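Local coordinates for putative gdp-fucose protein o-fucosyltransferase 1 (Caenorhabditis elegans, PDB 3ZY2) that belongs to the GDP-fucose protein O-fucosyltransferase family, of probable GT-B fold, and holds guanosine-5'-diphosphate in a pocket, at residues A[198-203]-A[315-320]; A[186-191]-A[337-342]. All coordinates share one frame; numbering follows the deposited sequence.

Contact 1 (A[198-203]-A[315-320]). With GDP (guanosine-5'-diphosphate), chain C.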
loop_
_atom_site.group_PDB
_atom_site.type_symbol
_atom_site.label_atom_id
_atom_site.label_comp_id
_atom_site.label_asym_id
_atom_site.label_seq_id
_atom_site.Cartn_x
_atom_site.Cartn_y
_atom_site.Cartn_z
ATOM N N THR A 198 8.145 28.126 21.725
ATOM C CA THR A 198 9.490 28.626 21.936
ATOM C C THR A 198 9.580 29.354 23.280
ATOM O O THR A 198 10.493 29.110 24.075
ATOM C CB THR A 198 9.901 29.512 20.754
ATOM O OG1 THR A 198 9.882 28.698 19.559
ATOM C CG2 THR A 198 11.286 30.109 20.950
ATOM N N GLU A 199 8.615 30.220 23.548
ATOM C CA GLU A 199 8.612 30.972 24.783
ATOM C C GLU A 199 8.446 30.067 25.991
ATOM O O GLU A 199 9.072 30.289 27.040
ATOM C CB GLU A 199 7.521 32.052 24.719
ATOM C CG GLU A 199 7.887 33.237 23.800
ATOM C CD GLU A 199 9.326 33.729 23.991
ATOM O OE1 GLU A 199 9.687 34.116 25.125
ATOM O OE2 GLU A 199 10.105 33.716 23.008
ATOM N N GLN A 200 7.606 29.043 25.872
ATOM C CA GLN A 200 7.423 28.099 26.980
ATOM C C GLN A 200 8.753 27.390 27.278
ATOM O O GLN A 200 9.129 27.195 28.447
ATOM C CB GLN A 200 6.349 27.059 26.655
ATOM C CG GLN A 200 4.918 27.589 26.836
ATOM C CD GLN A 200 3.861 26.692 26.244
ATOM O OE1 GLN A 200 4.140 25.599 25.740
ATOM N NE2 GLN A 200 2.619 27.174 26.275
ATOM N N ALA A 201 9.475 27.037 26.219
ATOM C CA ALA A 201 10.782 26.373 26.370
ATOM C C ALA A 201 11.804 27.290 27.018
ATOM O O ALA A 201 12.509 26.873 27.949
ATOM C CB ALA A 201 11.287 25.890 25.011
ATOM N N LYS A 202 11.872 28.533 26.535
ATOM C CA LYS A 202 12.800 29.513 27.083
ATOM C C LYS A 202 12.520 29.735 28.562
ATOM O O LYS A 202 13.453 29.787 29.377
ATOM C CB LYS A 202 12.712 30.825 26.313
ATOM C CG LYS A 202 13.279 30.756 24.921
ATOM C CD LYS A 202 13.020 32.048 24.148
ATOM C CE LYS A 202 13.759 32.045 22.800
ATOM N NZ LYS A 202 13.611 33.322 22.033
ATOM N N LYS A 203 11.244 29.842 28.932
ATOM C CA LYS A 203 10.891 30.080 30.329
ATOM C C LYS A 203 11.272 28.917 31.219
ATOM O O LYS A 203 11.781 29.117 32.315
ATOM C CB LYS A 203 9.402 30.393 30.502
ATOM C CG LYS A 203 9.031 31.810 30.160
ATOM C CD LYS A 203 7.600 32.069 30.633
ATOM C CE LYS A 203 7.076 33.440 30.196
ATOM N NZ LYS A 203 6.972 33.547 28.725
ATOM N N MET A 315 4.687 17.224 25.055
ATOM C CA MET A 315 5.650 16.663 24.117
ATOM C C MET A 315 6.343 17.722 23.258
ATOM O O MET A 315 7.519 17.559 22.926
ATOM C CB MET A 315 5.059 15.537 23.262
ATOM C CG MET A 315 4.273 16.003 22.036
ATOM S SD MET A 315 3.552 14.614 21.097
ATOM C CE MET A 315 2.030 14.553 21.969
ATOM N N TYR A 316 5.620 18.776 22.863
ATOM C CA TYR A 316 6.190 19.714 21.891
ATOM C C TYR A 316 7.183 20.634 22.570
ATOM O O TYR A 316 8.273 20.898 22.026
ATOM C CB TYR A 316 5.091 20.497 21.163
ATOM C CG TYR A 316 3.997 19.595 20.655
ATOM C CD1 TYR A 316 4.216 18.740 19.557
ATOM C CD2 TYR A 316 2.743 19.554 21.297
ATOM C CE1 TYR A 316 3.204 17.868 19.094
ATOM C CE2 TYR A 316 1.730 18.685 20.827
ATOM C CZ TYR A 316 1.976 17.851 19.728
ATOM O OH TYR A 316 1.015 16.975 19.222
ATOM N N THR A 317 6.823 21.093 23.755
ATOM C CA THR A 317 7.715 21.943 24.534
ATOM C C THR A 317 8.942 21.122 24.931
ATOM O O THR A 317 10.060 21.643 24.890
ATOM C CB THR A 317 7.029 22.581 25.745
ATOM O OG1 THR A 317 5.904 23.355 25.280
ATOM C CG2 THR A 317 7.990 23.502 26.486
ATOM N N SER A 318 8.764 19.830 25.205
ATOM C CA SER A 318 9.935 18.964 25.476
ATOM C C SER A 318 10.861 18.907 24.275
ATOM O O SER A 318 12.073 19.016 24.433
ATOM C CB SER A 318 9.544 17.547 25.902
ATOM O OG SER A 318 9.020 17.559 27.225
ATOM N N LEU A 319 10.310 18.696 23.080
ATOM C CA LEU A 319 11.151 18.703 21.879
ATOM C C LEU A 319 11.917 20.027 21.734
ATOM O O LEU A 319 13.121 20.050 21.389
ATOM C CB LEU A 319 10.281 18.467 20.625
ATOM C CG LEU A 319 9.761 17.022 20.486
ATOM C CD1 LEU A 319 8.661 17.012 19.456
ATOM C CD2 LEU A 319 10.873 16.056 20.067
ATOM N N ALA A 320 11.212 21.138 21.953
ATOM C CA ALA A 320 11.820 22.452 21.820
ATOM C C ALA A 320 12.961 22.636 22.826
ATOM O O ALA A 320 14.034 23.133 22.466
ATOM C CB ALA A 320 10.755 23.537 21.986
HETATM P PB GDP C . 8.683 6.818 18.244
HETATM O O1B GDP C . 9.389 7.308 19.454
HETATM O O2B GDP C . 9.183 6.768 16.765
HETATM O O3B GDP C . 7.225 6.106 18.526
HETATM O O3A GDP C . 7.993 8.393 18.264
HETATM P PA GDP C . 6.420 8.818 17.720
HETATM O O1A GDP C . 6.771 10.435 18.269
HETATM O O2A GDP C . 5.975 8.537 16.500
HETATM O "O5'" GDP C . 5.731 7.752 18.987
HETATM C "C5'" GDP C . 6.129 8.499 19.962
HETATM C "C4'" GDP C . 5.386 8.921 21.001
HETATM O "O4'" GDP C . 5.181 8.601 22.318
HETATM C "C3'" GDP C . 5.526 10.298 20.895
HETATM O "O3'" GDP C . 4.594 11.415 19.946
HETATM C "C2'" GDP C . 4.556 11.272 22.605
HETATM O "O2'" GDP C . 3.247 11.192 22.255
HETATM C "C1'" GDP C . 5.099 10.054 23.331
HETATM N N9 GDP C . 6.305 10.347 23.661
HETATM C C8 GDP C . 7.839 9.534 23.096
HETATM N N7 GDP C . 8.454 10.388 23.850
HETATM C C5 GDP C . 8.052 11.335 24.603
HETATM C C6 GDP C . 8.434 12.625 25.703
HETATM O O6 GDP C . 9.572 12.648 25.801
HETATM N N1 GDP C . 7.484 13.048 25.985
HETATM C C2 GDP C . 6.246 13.029 25.882
HETATM N N2 GDP C . 5.494 13.558 26.269
HETATM N N3 GDP C . 5.431 12.020 24.985
HETATM C C4 GDP C . 6.478 11.219 24.397
#
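The side-chain amide of Gln200 meets the hydroxyl of Thr317 through its oxygen, in a weak hydrogen bond with 2.9 Å between Gln200 OE1 and Thr317 OG1. The ring of Tyr316 has Met315 CG over the centre of one face, 3.5 Å above the plane. Phe20 meets the same ring edge-to-face, and its OH is hydrogen-bonded to Glu48. The side chains of Gln200 and Thr317 cross at about a right angle. With CG2 anti to the backbone N, the methyl of Thr317 is set against the backbone of Ala201, with Thr317 CG2 3.8 Å from Ala201 N. The same methyl lies 3.9 Å from Gln200 CB. Ala201 CB and Ala320 CB touch at 3.9 Å. With such small groups facing each other, the axes of the short segments come within 8.7 Å, crossing at -64°.

Helices 195-208 and 315-324 lead into strands 213-218 and 327-330, which are neighbours in a parallel five-stranded sheet. This fits a Rossmann-like half of a GT-B fold. Met315 takes no part in this packing; its side chain lies against guanosine-5'-diphosphate. A bend at chi3 (90°) sets its CE methyl beside O2' of the nucleotide. Met315 SD is 3.6 Å from O3' of the nucleotide, and Met315 CB lies 3.6 Å from its N2. Leu319 packs on Phe20 and Phe336, two residues of the pocket.

The helix-helix side is therefore mostly apolar, with one weak polar link through Gln200, which is partly exposed. The methyl and alanine contacts probably give most of its cohesion.

Contact 2 (A[186-191]-A[337-342])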
loop_
_atom_site.group_PDB
_atom_site.type_symbol
_atom_site.label_atom_id
_atom_site.label_comp_id
_atom_site.label_asym_id
_atom_site.label_seq_id
_atom_site.Cartn_x
_atom_site.Cartn_y
_atom_site.Cartn_z
ATOM N N SER A 186 17.525 17.575 6.140
ATOM C CA SER A 186 17.802 19.001 6.250
ATOM C C SER A 186 16.573 19.898 6.167
ATOM O O SER A 186 16.625 21.044 6.584
ATOM C CB SER A 186 18.847 19.412 5.200
ATOM O OG SER A 186 18.309 19.240 3.909
ATOM N N ILE A 187 15.448 19.370 5.666
ATOM C CA ILE A 187 14.217 20.149 5.616
ATOM C C ILE A 187 13.723 20.517 7.030
ATOM O O ILE A 187 12.977 21.479 7.183
ATOM C CB ILE A 187 13.149 19.421 4.740
ATOM C CG1 ILE A 187 13.711 19.285 3.324
ATOM C CG2 ILE A 187 11.781 20.173 4.715
ATOM C CD1 ILE A 187 12.816 18.471 2.382
ATOM N N GLN A 188 14.177 19.790 8.060
ATOM C CA GLN A 188 13.825 20.140 9.431
ATOM C C GLN A 188 14.228 21.585 9.779
ATOM O O GLN A 188 13.639 22.204 10.663
ATOM C CB GLN A 188 14.469 19.148 10.396
ATOM C CG GLN A 188 13.943 19.244 11.847
ATOM C CD GLN A 188 12.668 18.439 12.103
ATOM O OE1 GLN A 188 12.553 17.277 11.706
ATOM N NE2 GLN A 188 11.703 19.050 12.797
ATOM N N LYS A 189 15.199 22.133 9.034
ATOM C CA LYS A 189 15.603 23.549 9.199
ATOM C C LYS A 189 14.378 24.490 9.141
ATOM O O LYS A 189 14.313 25.522 9.828
ATOM C CB LYS A 189 16.630 23.922 8.114
ATOM C CG LYS A 189 16.959 25.388 8.048
ATOM C CD LYS A 189 17.976 25.647 6.948
ATOM C CE LYS A 189 17.806 27.035 6.346
ATOM N NZ LYS A 189 18.006 28.132 7.337
ATOM N N TYR A 190 13.389 24.085 8.342
ATOM C CA TYR A 190 12.232 24.917 8.039
ATOM C C TYR A 190 11.045 24.631 8.928
ATOM O O TYR A 190 9.983 25.215 8.730
ATOM C CB TYR A 190 11.841 24.779 6.557
ATOM C CG TYR A 190 12.983 25.115 5.641
ATOM C CD1 TYR A 190 13.304 26.430 5.391
ATOM C CD2 TYR A 190 13.745 24.114 5.061
ATOM C CE1 TYR A 190 14.368 26.764 4.556
ATOM C CE2 TYR A 190 14.797 24.425 4.212
ATOM C CZ TYR A 190 15.098 25.753 3.982
ATOM O OH TYR A 190 16.143 26.070 3.147
ATOM N N LEU A 191 11.239 23.765 9.916
ATOM C CA LEU A 191 10.201 23.546 10.955
ATOM C C LEU A 191 10.678 24.210 12.237
ATOM O O LEU A 191 11.504 23.662 12.973
ATOM C CB LEU A 191 9.919 22.055 11.176
ATOM C CG LEU A 191 9.451 21.272 9.936
ATOM C CD1 LEU A 191 9.036 19.874 10.307
ATOM C CD2 LEU A 191 8.340 21.942 9.143
ATOM N N SER A 337 13.094 11.302 19.084
ATOM C CA SER A 337 14.489 11.759 19.197
ATOM C C SER A 337 14.999 12.297 17.865
ATOM O O SER A 337 15.795 13.244 17.851
ATOM C CB SER A 337 15.429 10.642 19.683
ATOM O OG SER A 337 15.495 10.569 21.113
ATOM N N HIS A 338 14.531 11.711 16.751
ATOM C CA HIS A 338 15.083 12.088 15.427
ATOM C C HIS A 338 14.698 13.527 15.084
ATOM O O HIS A 338 15.488 14.258 14.484
ATOM C CB HIS A 338 14.621 11.095 14.347
ATOM C CG HIS A 338 15.427 11.092 13.071
ATOM N ND1 HIS A 338 16.572 11.833 12.830
ATOM C CD2 HIS A 338 15.214 10.363 11.950
ATOM C CE1 HIS A 338 17.016 11.560 11.609
ATOM N NE2 HIS A 338 16.201 10.685 11.054
ATOM N N ILE A 339 13.511 13.954 15.520
ATOM C CA ILE A 339 13.124 15.365 15.382
ATOM C C ILE A 339 14.195 16.261 16.024
ATOM O O ILE A 339 14.660 17.229 15.413
ATOM C CB ILE A 339 11.766 15.650 16.075
ATOM C CG1 ILE A 339 10.626 15.011 15.279
ATOM C CG2 ILE A 339 11.578 17.186 16.150
ATOM C CD1 ILE A 339 9.298 15.038 16.025
ATOM N N VAL A 340 14.598 15.919 17.244
ATOM C CA VAL A 340 15.571 16.738 17.969
ATOM C C VAL A 340 16.920 16.719 17.244
ATOM O O VAL A 340 17.542 17.767 17.075
ATOM C CB VAL A 340 15.802 16.255 19.404
ATOM C CG1 VAL A 340 16.752 17.213 20.126
ATOM C CG2 VAL A 340 14.501 16.160 20.177
ATOM N N LYS A 341 17.379 15.532 16.855
ATOM C CA LYS A 341 18.663 15.395 16.154
ATOM C C LYS A 341 18.692 16.270 14.900
ATOM O O LYS A 341 19.660 17.024 14.699
ATOM C CB LYS A 341 18.904 13.922 15.772
ATOM C CG LYS A 341 20.194 13.676 14.994
ATOM C CD LYS A 341 21.405 14.164 15.800
ATOM C CE LYS A 341 22.733 13.573 15.320
ATOM N NZ LYS A 341 23.007 13.808 13.859
ATOM N N ARG A 342 17.643 16.205 14.077
ATOM C CA ARG A 342 17.586 17.020 12.855
ATOM C C ARG A 342 17.528 18.523 13.130
ATOM O O ARG A 342 18.137 19.325 12.396
ATOM C CB ARG A 342 16.388 16.609 11.991
ATOM C CG ARG A 342 16.513 15.190 11.455
ATOM C CD ARG A 342 15.402 14.857 10.453
ATOM N NE ARG A 342 14.067 15.062 11.015
ATOM C CZ ARG A 342 13.200 14.086 11.261
ATOM N NH1 ARG A 342 13.513 12.815 11.022
ATOM N NH2 ARG A 342 11.996 14.395 11.721
#
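Gln188 OE1 is gripped by two nitrogens of Arg342, side-on. Arg342 NE lies 2.8 Å from Gln188 OE1, with an N-H...O angle of 153°. Arg342 NH2 is 2.9 Å from the same oxygen, at 141°. The oxygen sits in the guanidinium plane, and the amide and guanidinium planes are only 16° apart, so the two groups meet almost flat, edge to edge. NE comes in somewhat tilted from the carbonyl plane.

Gln188 reaches this place by a bend at chi2. Its CB and CG each rest 3.6 Å from Arg342 CB. Its NE2 lies 3.8 Å from the methyl Ile339 CG2.

Gln188 belongs to a short 3-10 helix in the loop that runs from strand 168-171 of the six-stranded parallel sheet to helix 195-208. Arg342 is on helix 335-346, between strands 327-330 and 354-356 of the five-stranded sheet. The two parallel sheets fit the two Rossmann-like halves of a GT-B fold, and the bond joins the loop linking them to a helix of the five-stranded half.

Arg342 NH1 makes a salt bridge with Asp25 of helix 20-37, which together with Gln188 probably fixes the rotation of the buried guanidinium. Val24 and Leu28 of that helix pack on the arginine.

Overall arrangement
Contact 1 is nested inside the chain loop that contact 2 closes, and their centres lie 15 Å apart. They touch through helices 315-324 and 335-346. Leu319 CD2 is 3.6 Å from Val340 CG2, and Leu319 CD1 is 4.0 Å from Ile339 CD1. These same two helices border guanosine-5'-diphosphate. Met315 of contact 1 belongs to its pocket, and the side chain of Ile339 in contact 2 is about 6 Å from the nucleotide and about 11 Å from the manganese ion. Segments 186-191 and 198-203 follow each other closely in sequence. They pack against successive helices of the half that carries the five-stranded sheet.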